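Local coordinates for periplasmic binding protein (Mycobacterium smegmatis, PDB 4MDY) that probably captures an iron-containing solute outside the cytoplasmic membrane and delivers it to an ABC transporter, at residues E132-Q137 and K156-R161; V33-A36 and E40-D43; E61-W66 and P78-L83. All blocks are in the same frame, centred on the assembly; numbering follows the deposited sequence.

Contact 1: residues E132-Q137 and K156-R161; sequences EPWKDQ and KSVDDR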
loop_
_atom_site.group_PDB
_atom_site.type_symbol
_atom_site.label_atom_id
_atom_site.label_comp_id
_atom_site.label_asym_id
_atom_site.label_seq_id
_atom_site.Cartn_x
_atom_site.Cartn_y
_atom_site.Cartn_z
ATOM N N GLU A 132 -3.680 2.053 7.823
ATOM C CA GLU A 132 -4.304 0.964 8.581
ATOM C C GLU A 132 -4.189 -0.334 7.776
ATOM O O GLU A 132 -3.995 -0.290 6.554
ATOM C CB GLU A 132 -5.775 1.277 8.878
ATOM C CG GLU A 132 -6.702 1.208 7.668
ATOM C CD GLU A 132 -8.168 1.402 8.005
ATOM O OE1 GLU A 132 -8.536 1.470 9.198
ATOM O OE2 GLU A 132 -8.962 1.476 7.053
ATOM N N PRO A 133 -4.303 -1.497 8.444
ATOM C CA PRO A 133 -4.196 -2.769 7.724
ATOM C C PRO A 133 -4.997 -2.800 6.410
ATOM O O PRO A 133 -6.177 -2.447 6.391
ATOM C CB PRO A 133 -4.740 -3.786 8.738
ATOM C CG PRO A 133 -4.361 -3.204 10.053
ATOM C CD PRO A 133 -4.470 -1.705 9.893
ATOM N N TRP A 134 -4.346 -3.203 5.320
ATOM C CA TRP A 134 -4.984 -3.191 3.994
ATOM C C TRP A 134 -6.306 -3.950 3.968
ATOM O O TRP A 134 -7.241 -3.540 3.304
ATOM C CB TRP A 134 -4.029 -3.699 2.891
ATOM C CG TRP A 134 -3.841 -5.179 2.801
ATOM C CD1 TRP A 134 -2.979 -5.943 3.538
ATOM C CD2 TRP A 134 -4.526 -6.080 1.926
ATOM N NE1 TRP A 134 -3.086 -7.265 3.175
ATOM C CE2 TRP A 134 -4.027 -7.379 2.189
ATOM C CE3 TRP A 134 -5.513 -5.920 0.949
ATOM C CZ2 TRP A 134 -4.484 -8.512 1.508
ATOM C CZ3 TRP A 134 -5.961 -7.042 0.265
ATOM C CH2 TRP A 134 -5.444 -8.327 0.553
ATOM N N LYS A 135 -6.400 -5.046 4.709
ATOM C CA LYS A 135 -7.640 -5.805 4.716
ATOM C C LYS A 135 -8.793 -5.035 5.388
ATOM O O LYS A 135 -9.941 -5.137 4.956
ATOM C CB LYS A 135 -7.432 -7.170 5.373
ATOM C CG LYS A 135 -6.512 -8.084 4.571
ATOM C CD LYS A 135 -6.320 -9.420 5.275
ATOM C CE LYS A 135 -5.367 -10.311 4.497
ATOM N NZ LYS A 135 -5.134 -11.615 5.175
ATOM N N ASP A 136 -8.486 -4.272 6.434
ATOM C CA ASP A 136 -9.512 -3.488 7.124
ATOM C C ASP A 136 -10.044 -2.417 6.178
ATOM O O ASP A 136 -11.249 -2.198 6.064
ATOM C CB ASP A 136 -8.947 -2.808 8.367
ATOM C CG ASP A 136 -8.557 -3.781 9.449
ATOM O OD1 ASP A 136 -8.908 -4.981 9.360
ATOM O OD2 ASP A 136 -7.886 -3.327 10.402
ATOM N N GLN A 137 -9.129 -1.754 5.491
ATOM C CA GLN A 137 -9.512 -0.751 4.506
ATOM C C GLN A 137 -10.340 -1.345 3.361
ATOM O O GLN A 137 -11.356 -0.775 2.962
ATOM C CB GLN A 137 -8.264 -0.055 3.969
ATOM C CG GLN A 137 -8.523 0.823 2.769
ATOM C CD GLN A 137 -7.317 1.669 2.428
ATOM O OE1 GLN A 137 -6.765 2.352 3.290
ATOM N NE2 GLN A 137 -6.893 1.622 1.170
ATOM N N LYS A 156 -9.182 -12.995 -0.272
ATOM C CA LYS A 156 -8.851 -14.426 -0.363
ATOM C C LYS A 156 -7.851 -14.713 -1.476
ATOM O O LYS A 156 -6.908 -15.481 -1.293
ATOM C CB LYS A 156 -10.101 -15.260 -0.653
ATOM C CG LYS A 156 -10.959 -15.588 0.551
ATOM C CD LYS A 156 -12.237 -16.302 0.128
ATOM C CE LYS A 156 -13.210 -16.438 1.292
ATOM N NZ LYS A 156 -14.454 -17.162 0.918
ATOM N N SER A 157 -8.095 -14.110 -2.635
ATOM C CA SER A 157 -7.264 -14.311 -3.825
ATOM C C SER A 157 -5.809 -13.886 -3.591
ATOM O O SER A 157 -4.883 -14.582 -3.999
ATOM C CB SER A 157 -7.854 -13.535 -5.004
ATOM O OG SER A 157 -7.132 -13.796 -6.187
ATOM N N VAL A 158 -5.622 -12.741 -2.940
ATOM C CA VAL A 158 -4.289 -12.248 -2.589
ATOM C C VAL A 158 -3.581 -13.194 -1.626
ATOM O O VAL A 158 -2.433 -13.559 -1.856
ATOM C CB VAL A 158 -4.353 -10.832 -1.980
ATOM C CG1 VAL A 158 -3.026 -10.446 -1.329
ATOM C CG2 VAL A 158 -4.747 -9.821 -3.047
ATOM N N ASP A 159 -4.271 -13.587 -0.554
ATOM C CA ASP A 159 -3.711 -14.537 0.410
ATOM C C ASP A 159 -3.265 -15.820 -0.294
ATOM O O ASP A 159 -2.157 -16.320 -0.056
ATOM C CB ASP A 159 -4.734 -14.872 1.506
ATOM C CG ASP A 159 -4.934 -13.735 2.503
ATOM O OD1 ASP A 159 -4.082 -12.819 2.563
ATOM O OD2 ASP A 159 -5.948 -13.759 3.237
ATOM N N ASP A 160 -4.127 -16.332 -1.170
ATOM C CA ASP A 160 -3.837 -17.548 -1.932
ATOM C C ASP A 160 -2.631 -17.401 -2.858
ATOM O O ASP A 160 -1.851 -18.337 -2.997
ATOM C CB ASP A 160 -5.057 -17.984 -2.752
ATOM C CG ASP A 160 -6.199 -18.507 -1.885
ATOM O OD1 ASP A 160 -5.992 -18.772 -0.679
ATOM O OD2 ASP A 160 -7.316 -18.652 -2.420
ATOM N N ARG A 161 -2.482 -16.246 -3.499
ATOM C CA ARG A 161 -1.284 -15.983 -4.314
ATOM C C ARG A 161 0.003 -16.142 -3.505
ATOM O O ARG A 161 0.934 -16.810 -3.949
ATOM C CB ARG A 161 -1.321 -14.583 -4.939
ATOM C CG ARG A 161 -2.328 -14.396 -6.068
ATOM C CD ARG A 161 -2.084 -15.309 -7.265
ATOM N NE ARG A 161 -0.740 -15.164 -7.838
ATOM C CZ ARG A 161 -0.355 -14.186 -8.660
ATOM N NH1 ARG A 161 -1.198 -13.223 -9.036
ATOM N NH2 ARG A 161 0.894 -14.169 -9.112
#
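The start of helix 134-144 packs on helix 148-168, the long helix that spans the two lobes of this binding protein, with W134 and K135 set against V158 and D159. K135 reaches straight across: its chain is fully extended beyond CG, and NZ lands between both carboxylate oxygens of D159, 3.1 Å from OD1 and 3.0 Å from OD2. Each oxygen offers its syn lone pair, so one ammonium grips the carboxylate in a two-pronged salt bridge. Q203 NE2 also donates to D159 OD1 and probably helps hold the carboxylate in place. Beside this bridge lies an apolar contact. The far end of the W134 indole meets V158 obliquely, with CH2 3.7 Å from V158 CG1, while D159 OD1 lies near the ring plane at the edge. A chi1 of 78°, with CG between backbone N and carbonyl carbon, lays the W134 indole toward helix 148-168, and K135 CG stands over the rim of one face, 3.5 Å above the plane. Y279 adds an edge-to-face ring contact. Aromatic packing and a partly exposed ion pair thus join the N-terminal lobe to the long helix that links the two lobes, the feature typical of this class of binding protein.

Contact 2: residues V33-A36 and E40-D43; sequences VVSA and EQDD
S35, the last residue of strand 33-35, faces E40 and Q41 of helix 40-46 in a strand-loop-helix unit of the alpha/beta N-terminal lobe. The S35 hydroxyl does the touching. S35 chi1 is -175°, which swings OG opposite the backbone N and drives it at the helix, where it rests 3.4 Å from E40 CB. The backbone N of Q41 is similarly near, 3.3 Å from S35 OG, but the angle is too poor for a hydrogen bond. The two helix side chains then part. E40 bends at chi2 and sends its carboxylate along toward the loop after strand 99-102, where N104 N donates to OE2; its side chain also touches V101 and, on helix 134-144, Q137 and I141. Q41 holds CG between its backbone N and carbonyl carbon (chi1 71°) and folds again at chi2, -91°. That double bend turns the amide so that OE1 faces the S35 side and NE2 makes a weak hydrogen bond to G64 O. OE1 stays 4.0 Å from S35 OG, too far for a direct bond, and a water fills the role. This water is hydrogen-bonded to both side chains, 2.6 Å from S35 OG and 2.8 Å from Q41 OE1.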
loop_
_atom_site.group_PDB
_atom_site.type_symbol
_atom_site.label_atom_id
_atom_site.label_comp_id
_atom_site.label_asym_id
_atom_site.label_seq_id
_atom_site.Cartn_x
_atom_site.Cartn_y
_atom_site.Cartn_z
ATOM N N VAL A 33 -18.195 8.666 -6.407
ATOM C CA VAL A 33 -17.290 8.395 -5.303
ATOM C C VAL A 33 -15.981 9.187 -5.404
ATOM O O VAL A 33 -15.281 9.146 -6.419
ATOM C CB VAL A 33 -16.955 6.888 -5.220
ATOM C CG1 VAL A 33 -16.119 6.599 -3.986
ATOM C CG2 VAL A 33 -18.225 6.057 -5.193
ATOM N N VAL A 34 -15.653 9.886 -4.327
ATOM C CA VAL A 34 -14.365 10.538 -4.174
ATOM C C VAL A 34 -13.427 9.675 -3.330
ATOM O O VAL A 34 -13.760 9.295 -2.200
ATOM C CB VAL A 34 -14.530 11.908 -3.504
ATOM C CG1 VAL A 34 -13.198 12.431 -3.001
ATOM C CG2 VAL A 34 -15.182 12.886 -4.469
ATOM N N SER A 35 -12.252 9.381 -3.890
ATOM C CA SER A 35 -11.171 8.738 -3.161
ATOM C C SER A 35 -10.254 9.819 -2.589
ATOM O O SER A 35 -9.461 10.445 -3.319
ATOM C CB SER A 35 -10.388 7.801 -4.072
ATOM O OG SER A 35 -9.413 7.088 -3.330
ATOM N N ALA A 36 -10.372 10.042 -1.282
ATOM C CA ALA A 36 -9.715 11.163 -0.621
ATOM C C ALA A 36 -8.381 10.800 0.064
ATOM O O ALA A 36 -7.655 11.691 0.529
ATOM C CB ALA A 36 -10.675 11.809 0.374
ATOM N N GLU A 40 -6.914 4.242 -1.680
ATOM C CA GLU A 40 -8.272 3.689 -1.754
ATOM C C GLU A 40 -8.769 3.442 -3.175
ATOM O O GLU A 40 -9.679 2.623 -3.381
ATOM C CB GLU A 40 -9.272 4.590 -1.017
ATOM C CG GLU A 40 -9.053 4.666 0.485
ATOM C CD GLU A 40 -8.257 5.878 0.910
ATOM O OE1 GLU A 40 -7.192 6.109 0.312
ATOM O OE2 GLU A 40 -8.693 6.593 1.844
ATOM N N GLN A 41 -8.196 4.147 -4.152
ATOM C CA GLN A 41 -8.612 3.966 -5.533
ATOM C C GLN A 41 -8.445 2.522 -5.987
ATOM O O GLN A 41 -9.221 2.058 -6.803
ATOM C CB GLN A 41 -7.900 4.937 -6.494
ATOM C CG GLN A 41 -6.421 4.685 -6.753
ATOM C CD GLN A 41 -5.509 5.431 -5.801
ATOM O OE1 GLN A 41 -5.860 5.687 -4.643
ATOM N NE2 GLN A 41 -4.323 5.776 -6.279
ATOM N N ASP A 42 -7.448 1.816 -5.459
ATOM C CA ASP A 42 -7.231 0.419 -5.842
ATOM C C ASP A 42 -8.336 -0.483 -5.294
ATOM O O ASP A 42 -8.741 -1.432 -5.952
ATOM C CB ASP A 42 -5.868 -0.082 -5.369
ATOM C CG ASP A 42 -4.711 0.414 -6.236
ATOM O OD1 ASP A 42 -4.896 1.327 -7.078
ATOM O OD2 ASP A 42 -3.598 -0.122 -6.056
ATOM N N ASP A 43 -8.832 -0.190 -4.099
ATOM C CA ASP A 43 -9.948 -0.977 -3.550
ATOM C C ASP A 43 -11.195 -0.747 -4.400
ATOM O O ASP A 43 -11.869 -1.693 -4.796
ATOM C CB ASP A 43 -10.235 -0.599 -2.094
ATOM C CG ASP A 43 -9.037 -0.814 -1.185
ATOM O OD1 ASP A 43 -8.740 -1.979 -0.824
ATOM O OD2 ASP A 43 -8.397 0.196 -0.823
HETATM O O HOH W 1 -7.061 8.096 -3.885
#

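Contact 3: residues E61-W66 and P78-L83; sequences EPFGVW and PAVLNL
F63 and P78 pack at about a right angle where a beta-alpha-beta crossover closes: strand 53-55 runs into the loop carrying F63, helix 67-73 follows, and strand 79-81 returns parallel to the first. The proline comes over one face of the phenyl ring in a CH-pi contact, its CD 3.9 Å from the ring centroid and 24° off the normal. CD is displaced toward the rim, on the CD1 side, and F63 CD1 is 3.6 Å from P78 CD. F63 reaches this place from a tight backbone. Hydrogen bonds from G64 N to E61 O and from V65 N to P62 O close two overlapping turns, type II followed by type I', and F63 and G64 both have positive phi. Chi1 of -59° puts the ring beside its own backbone N, where it also touches Q77 and L73, a residue of the crossover helix. V80 points toward the loop from the strand and meets the ring obliquely, CG2 lying 4.1 Å from F63 CD1. Its tighter contact is with the backbone, where CG2 comes 3.6 Å from F63 CA. The closest approach between the segments brings a ring carbon to a backbone carbonyl: F63 CD1 lies 3.3 Å from P78 O.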
loop_
_atom_site.group_PDB
_atom_site.type_symbol
_atom_site.label_atom_id
_atom_site.label_comp_id
_atom_site.label_asym_id
_atom_site.label_seq_id
_atom_site.Cartn_x
_atom_site.Cartn_y
_atom_site.Cartn_z
ATOM N N GLU A 61 2.077 9.170 -11.728
ATOM C CA GLU A 61 1.290 8.308 -12.601
ATOM C C GLU A 61 0.063 9.068 -13.087
ATOM O O GLU A 61 -0.444 9.930 -12.378
ATOM C CB GLU A 61 0.848 7.055 -11.848
ATOM C CG GLU A 61 2.003 6.231 -11.301
ATOM C CD GLU A 61 2.814 5.538 -12.384
ATOM O OE1 GLU A 61 2.245 5.212 -13.446
ATOM O OE2 GLU A 61 4.026 5.307 -12.170
ATOM N N PRO A 62 -0.426 8.747 -14.294
ATOM C CA PRO A 62 -1.627 9.428 -14.806
ATOM C C PRO A 62 -2.854 9.204 -13.916
ATOM O O PRO A 62 -3.220 8.051 -13.623
ATOM C CB PRO A 62 -1.836 8.815 -16.199
ATOM C CG PRO A 62 -0.919 7.639 -16.280
ATOM C CD PRO A 62 0.172 7.841 -15.288
ATOM N N PHE A 63 -3.458 10.313 -13.484
ATOM C CA PHE A 63 -4.599 10.312 -12.560
ATOM C C PHE A 63 -4.275 9.756 -11.167
ATOM O O PHE A 63 -5.183 9.482 -10.382
ATOM C CB PHE A 63 -5.797 9.575 -13.174
ATOM C CG PHE A 63 -6.268 10.172 -14.466
ATOM C CD1 PHE A 63 -6.907 11.403 -14.479
ATOM C CD2 PHE A 63 -6.072 9.508 -15.666
ATOM C CE1 PHE A 63 -7.346 11.956 -15.666
ATOM C CE2 PHE A 63 -6.508 10.055 -16.859
ATOM C CZ PHE A 63 -7.142 11.281 -16.857
ATOM N N GLY A 64 -2.987 9.620 -10.859
ATOM C CA GLY A 64 -2.533 8.992 -9.612
ATOM C C GLY A 64 -2.798 7.497 -9.568
ATOM O O GLY A 64 -2.655 6.867 -8.516
ATOM N N VAL A 65 -3.173 6.931 -10.712
ATOM C CA VAL A 65 -3.543 5.528 -10.825
ATOM C C VAL A 65 -2.385 4.786 -11.485
ATOM O O VAL A 65 -2.005 5.077 -12.620
ATOM C CB VAL A 65 -4.838 5.351 -11.642
ATOM C CG1 VAL A 65 -5.193 3.879 -11.812
ATOM C CG2 VAL A 65 -5.987 6.079 -10.968
ATOM N N TRP A 66 -1.836 3.829 -10.751
ATOM C CA TRP A 66 -0.660 3.079 -11.187
ATOM C C TRP A 66 -1.042 2.009 -12.219
ATOM O O TRP A 66 -2.230 1.686 -12.370
ATOM C CB TRP A 66 0.044 2.469 -9.962
ATOM C CG TRP A 66 0.824 3.492 -9.163
ATOM C CD1 TRP A 66 0.318 4.565 -8.486
ATOM C CD2 TRP A 66 2.242 3.536 -8.973
ATOM N NE1 TRP A 66 1.326 5.267 -7.885
ATOM C CE2 TRP A 66 2.520 4.656 -8.167
ATOM C CE3 TRP A 66 3.304 2.741 -9.409
ATOM C CZ2 TRP A 66 3.819 4.992 -7.779
ATOM C CZ3 TRP A 66 4.591 3.080 -9.023
ATOM C CH2 TRP A 66 4.833 4.186 -8.213
ATOM N N PRO A 78 -10.788 11.114 -14.037
ATOM C CA PRO A 78 -11.131 11.661 -12.722
ATOM C C PRO A 78 -10.333 12.904 -12.376
ATOM O O PRO A 78 -9.223 13.087 -12.866
ATOM C CB PRO A 78 -10.760 10.522 -11.764
ATOM C CG PRO A 78 -9.677 9.796 -12.465
ATOM C CD PRO A 78 -10.058 9.840 -13.921
ATOM N N ALA A 79 -10.902 13.751 -11.529
ATOM C CA ALA A 79 -10.150 14.842 -10.933
ATOM C C ALA A 79 -9.039 14.257 -10.059
ATOM O O ALA A 79 -9.207 13.189 -9.445
ATOM C CB ALA A 79 -11.065 15.737 -10.112
ATOM N N VAL A 80 -7.901 14.945 -10.025
ATOM C CA VAL A 80 -6.768 14.535 -9.200
ATOM C C VAL A 80 -6.571 15.501 -8.043
ATOM O O VAL A 80 -6.327 16.682 -8.242
ATOM C CB VAL A 80 -5.460 14.453 -10.009
ATOM C CG1 VAL A 80 -4.311 13.990 -9.115
ATOM C CG2 VAL A 80 -5.634 13.520 -11.202
ATOM N N LEU A 81 -6.669 14.975 -6.829
ATOM C CA LEU A 81 -6.494 15.756 -5.623
ATOM C C LEU A 81 -5.131 15.439 -5.051
ATOM O O LEU A 81 -4.449 14.534 -5.517
ATOM C CB LEU A 81 -7.563 15.371 -4.596
ATOM C CG LEU A 81 -9.003 15.290 -5.098
ATOM C CD1 LEU A 81 -9.921 14.731 -4.014
ATOM C CD2 LEU A 81 -9.467 16.666 -5.551
ATOM N N ASN A 82 -4.743 16.172 -4.019
ATOM C CA ASN A 82 -3.557 15.817 -3.242
ATOM C C ASN A 82 -3.699 16.333 -1.822
ATOM O O ASN A 82 -4.566 17.159 -1.549
ATOM C CB ASN A 82 -2.281 16.350 -3.900
ATOM C CG ASN A 82 -2.213 17.860 -3.910
ATOM O OD1 ASN A 82 -2.202 18.497 -2.860
ATOM N ND2 ASN A 82 -2.151 18.441 -5.097
ATOM N N LEU A 83 -2.841 15.846 -0.934
ATOM C CA LEU A 83 -2.928 16.156 0.494
ATOM C C LEU A 83 -1.848 17.131 0.959
ATOM O O LEU A 83 -1.571 17.214 2.148
ATOM C CB LEU A 83 -2.843 14.856 1.312
ATOM C CG LEU A 83 -3.934 13.807 1.081
ATOM C CD1 LEU A 83 -3.764 12.627 2.029
ATOM C CD2 LEU A 83 -5.313 14.420 1.248
#

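In the fold
Contact 2 is the core one, its three touching residues all buried, and both of the others touch it. Q137 NE2 of contact 1 comes 2.9 Å from D43 OD2, a probable hydrogen bond linking helices 134-144 and 40-46. On the other flank A36 O meets L83 CD2 of contact 3, while V34 and L81 touch across strand 53-55, which lies between their two strands. Contacts 1 and 3 do not meet; their nearest atoms are about 11 Å apart. Partly buried contact 1 joins two helices with an ion pair and an indole, contact 2 joins strand to helix through a bridging water, and contact 3, where V80 is exposed, joins loop to strand mainly by apolar and CH-pi packing, without hydrogen bonds.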